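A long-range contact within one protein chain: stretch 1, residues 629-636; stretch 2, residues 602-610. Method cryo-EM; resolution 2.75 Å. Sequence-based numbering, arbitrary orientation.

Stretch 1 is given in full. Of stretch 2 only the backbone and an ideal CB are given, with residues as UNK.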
# COMPACT_ATOMS: atom_id res chain seq x y z
N GLU A 629 -2.20 -20.63 -34.79
CA GLU A 629 -2.50 -22.04 -34.65
C GLU A 629 -2.34 -22.55 -33.22
O GLU A 629 -2.78 -23.67 -32.93
CB GLU A 629 -1.62 -22.87 -35.59
CG GLU A 629 -0.12 -22.74 -35.33
CD GLU A 629 0.50 -21.56 -36.04
OE1 GLU A 629 1.72 -21.61 -36.31
OE2 GLU A 629 -0.22 -20.58 -36.32
N TRP A 630 -1.72 -21.77 -32.33
CA TRP A 630 -1.52 -22.18 -30.95
C TRP A 630 -2.54 -21.57 -30.00
O TRP A 630 -2.37 -21.67 -28.78
CB TRP A 630 -0.10 -21.82 -30.50
CG TRP A 630 0.95 -22.59 -31.23
CD1 TRP A 630 1.88 -22.09 -32.08
CD2 TRP A 630 1.17 -24.00 -31.18
NE1 TRP A 630 2.67 -23.11 -32.57
CE2 TRP A 630 2.25 -24.29 -32.02
CE3 TRP A 630 0.55 -25.06 -30.49
CZ2 TRP A 630 2.73 -25.58 -32.21
CZ3 TRP A 630 1.03 -26.34 -30.68
CH2 TRP A 630 2.11 -26.59 -31.53
N PHE A 631 -3.59 -20.95 -30.52
CA PHE A 631 -4.67 -20.41 -29.71
C PHE A 631 -5.91 -21.27 -29.89
O PHE A 631 -6.32 -21.54 -31.02
CB PHE A 631 -4.96 -18.96 -30.09
CG PHE A 631 -4.06 -17.97 -29.42
CD1 PHE A 631 -2.80 -17.73 -29.92
CD2 PHE A 631 -4.47 -17.29 -28.29
CE1 PHE A 631 -1.96 -16.82 -29.30
CE2 PHE A 631 -3.64 -16.38 -27.68
CZ PHE A 631 -2.38 -16.15 -28.18
N PHE A 632 -6.50 -21.70 -28.77
CA PHE A 632 -7.64 -22.60 -28.82
C PHE A 632 -8.79 -22.07 -27.97
O PHE A 632 -8.75 -20.93 -27.49
CB PHE A 632 -7.25 -24.00 -28.34
CG PHE A 632 -5.96 -24.49 -28.92
CD1 PHE A 632 -5.95 -25.18 -30.13
CD2 PHE A 632 -4.76 -24.28 -28.28
CE1 PHE A 632 -4.77 -25.64 -30.67
CE2 PHE A 632 -3.57 -24.74 -28.82
CZ PHE A 632 -3.58 -25.42 -30.01
N VAL A 633 -9.83 -22.88 -27.81
CA VAL A 633 -10.96 -22.55 -26.94
C VAL A 633 -11.14 -23.55 -25.81
O VAL A 633 -11.95 -23.28 -24.90
CB VAL A 633 -12.27 -22.41 -27.75
CG1 VAL A 633 -12.15 -21.29 -28.76
CG2 VAL A 633 -12.61 -23.73 -28.43
N ARG A 634 -10.45 -24.68 -25.84
CA ARG A 634 -10.56 -25.70 -24.81
C ARG A 634 -9.18 -26.29 -24.56
O ARG A 634 -8.24 -26.07 -25.32
CB ARG A 634 -11.54 -26.81 -25.22
CG ARG A 634 -12.98 -26.33 -25.37
CD ARG A 634 -13.88 -27.42 -25.94
NE ARG A 634 -14.09 -28.51 -25.00
CZ ARG A 634 -13.68 -29.75 -25.20
NH1 ARG A 634 -13.02 -30.10 -26.29
NH2 ARG A 634 -13.94 -30.68 -24.28
N VAL A 635 -9.05 -27.02 -23.45
CA VAL A 635 -7.79 -27.71 -23.18
C VAL A 635 -7.72 -29.04 -23.93
O VAL A 635 -6.63 -29.51 -24.27
CB VAL A 635 -7.60 -27.92 -21.67
CG1 VAL A 635 -8.66 -28.85 -21.12
CG2 VAL A 635 -6.22 -28.47 -21.38
N HIS A 636 -8.88 -29.64 -24.22
CA HIS A 636 -8.89 -30.97 -24.83
C HIS A 636 -8.22 -30.94 -26.20
O HIS A 636 -7.31 -31.72 -26.48
CB HIS A 636 -10.32 -31.48 -24.94
CG HIS A 636 -11.03 -31.61 -23.63
ND1 HIS A 636 -11.34 -30.53 -22.84
CD2 HIS A 636 -11.50 -32.70 -22.97
CE1 HIS A 636 -11.96 -30.94 -21.75
NE2 HIS A 636 -12.07 -32.26 -21.80
N UNK A 602 10.78 -25.00 -26.24
CA UNK A 602 9.50 -25.28 -25.59
C UNK A 602 8.42 -24.50 -26.31
O UNK A 602 8.60 -23.32 -26.64
CB UNK A 602 9.53 -24.92 -24.10
N UNK A 603 7.29 -25.15 -26.57
CA UNK A 603 6.17 -24.53 -27.26
C UNK A 603 5.21 -23.92 -26.25
O UNK A 603 4.85 -24.57 -25.26
CB UNK A 603 5.45 -25.55 -28.14
N UNK A 604 4.79 -22.68 -26.49
CA UNK A 604 3.83 -22.00 -25.65
C UNK A 604 2.47 -21.98 -26.34
O UNK A 604 2.38 -21.65 -27.53
CB UNK A 604 4.30 -20.58 -25.33
N UNK A 605 1.43 -22.33 -25.60
CA UNK A 605 0.07 -22.35 -26.12
C UNK A 605 -0.86 -21.64 -25.14
O UNK A 605 -0.61 -21.62 -23.93
CB UNK A 605 -0.40 -23.79 -26.37
N UNK A 606 -1.92 -21.05 -25.68
CA UNK A 606 -2.96 -20.40 -24.89
C UNK A 606 -4.25 -21.16 -25.11
O UNK A 606 -4.66 -21.39 -26.25
CB UNK A 606 -3.12 -18.92 -25.26
N UNK A 607 -4.90 -21.56 -24.01
CA UNK A 607 -6.00 -22.51 -24.07
C UNK A 607 -7.37 -21.84 -24.08
O UNK A 607 -8.14 -22.02 -25.03
CB UNK A 607 -5.91 -23.47 -22.89
N UNK A 608 -7.70 -21.06 -23.05
CA UNK A 608 -9.03 -20.48 -22.89
C UNK A 608 -8.90 -18.98 -22.70
O UNK A 608 -9.06 -18.47 -21.58
CB UNK A 608 -9.77 -21.11 -21.71
N UNK A 609 -8.63 -18.23 -23.76
CA UNK A 609 -8.51 -16.77 -23.61
C UNK A 609 -9.88 -16.14 -23.40
O UNK A 609 -10.83 -16.43 -24.12
CB UNK A 609 -7.83 -16.15 -24.84
N UNK A 610 -9.97 -15.27 -22.40
CA UNK A 610 -11.15 -14.46 -22.21
C UNK A 610 -11.28 -13.46 -23.36
O UNK A 610 -10.30 -13.12 -24.03
CB UNK A 610 -11.10 -13.74 -20.86

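Position 602 lies out of reach: nothing of stretch 1 comes within 5.5 Å of its CB, so this contact sets no rule there. The deposited residue is Ile602.

At 603 the backbone is extended and CA-to-CB points toward stretch 1, with the ideal CB 4.9 Å from Trp630 CH2. What is on offer is an open indole face, which would suit a flexible aliphatic chain, a long amide or a flat group. Gln603 takes the place. Its CG sits 3.6 Å from the centroid of the six-membered ring of Trp630, almost on the ring normal, a CH-pi contact, and its CD comes to 3.4 Å from Trp630 CE2. The amide meanwhile has its own bond, Gln603 NE2 to the backbone O of position 604 at 2.7 Å, so a polar end can lie over the indole without going unpaired.

Position 604 points away, and stretch 1 leaves its choice free; it is Leu604.

At 605 CA-to-CB runs sideways, with the ideal CB 3.8 Å from Trp630 O and 4.1 Å from Phe632 CE2. With atoms this near, a small residue is the easy choice. Ala605 fills it, its CB at the edge of the Phe632 ring and 4.4 Å from Trp630 CE3.

Position 606 is pinned by its backbone: its N donates to Trp630 O at 3.2 Å and its O accepts from Phe632 N at 3.1 Å, bracketing Phe631 in a single bridge. Those bonds need a backbone N-H, which rules out proline, but otherwise do not choose the side chain. The ideal CB lies 3.5 Å from Phe631 CE2, so an apolar residue is favoured, whether beta-branched or not. Ile606 supplies it, with CB 3.5 Å and CG1 3.6 Å from Phe631 CE2.

At 607 CA-to-CB points away, yet the ideal CB is 4.3 Å from Arg634 O, where the chain of stretch 1 turns back past it. A small residue, apolar or hydroxylated, would suit. Ser607, with chi1 t, brings OG to 3.2 Å from Arg634 O; this hydroxyl is hydrogen-bonded elsewhere in the structure.

Position 608 goes sideways, its ideal CB 4.4 Å from Val633 O and 5.5 Å from Arg634 N. An acceptor and an amide so placed invite a short polar side chain. Asn608 is deposited, and its end comes nearer than its CB.

At 609 phi is -73°, which proline tolerates, and the ideal CB is 5.0 Å from Phe631 CD2; compact apolar residues would serve. Pro609 puts CG at the edge of that ring, 4.0 Å from Phe631 CD2, and CD 3.3 Å from Phe632 O.

Position 610, beyond reach, is Asn610.

Stretch 2 602-610: IQLAISNPN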
# COMPACT_ATOMS: atom_id res chain seq x y z
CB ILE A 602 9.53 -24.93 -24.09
CG1 ILE A 602 10.62 -25.72 -23.37
CG2 ILE A 602 8.19 -25.19 -23.45
CD1 ILE A 602 10.95 -25.18 -22.01
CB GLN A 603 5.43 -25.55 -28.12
CG GLN A 603 4.29 -24.97 -28.93
CD GLN A 603 4.70 -23.76 -29.72
OE1 GLN A 603 5.56 -23.83 -30.60
NE2 GLN A 603 4.11 -22.62 -29.40
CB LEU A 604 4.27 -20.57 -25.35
CG LEU A 604 3.41 -19.86 -24.31
CD1 LEU A 604 3.84 -20.31 -22.93
CD2 LEU A 604 3.48 -18.35 -24.44
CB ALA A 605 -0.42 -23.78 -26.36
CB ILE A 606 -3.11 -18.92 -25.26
CG1 ILE A 606 -1.75 -18.22 -25.24
CG2 ILE A 606 -4.08 -18.23 -24.32
CD1 ILE A 606 -1.14 -18.13 -23.86
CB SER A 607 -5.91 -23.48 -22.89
OG SER A 607 -6.99 -24.40 -22.89
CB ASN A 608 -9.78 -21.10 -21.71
CG ASN A 608 -10.19 -22.53 -21.98
OD1 ASN A 608 -9.87 -23.11 -23.01
ND2 ASN A 608 -10.92 -23.12 -21.03
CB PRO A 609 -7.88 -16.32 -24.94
CG PRO A 609 -7.45 -17.59 -25.63
CD PRO A 609 -8.37 -18.65 -25.14
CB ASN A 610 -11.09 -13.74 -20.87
CG ASN A 610 -12.41 -13.14 -20.46
OD1 ASN A 610 -13.41 -13.27 -21.17
ND2 ASN A 610 -12.42 -12.46 -19.32
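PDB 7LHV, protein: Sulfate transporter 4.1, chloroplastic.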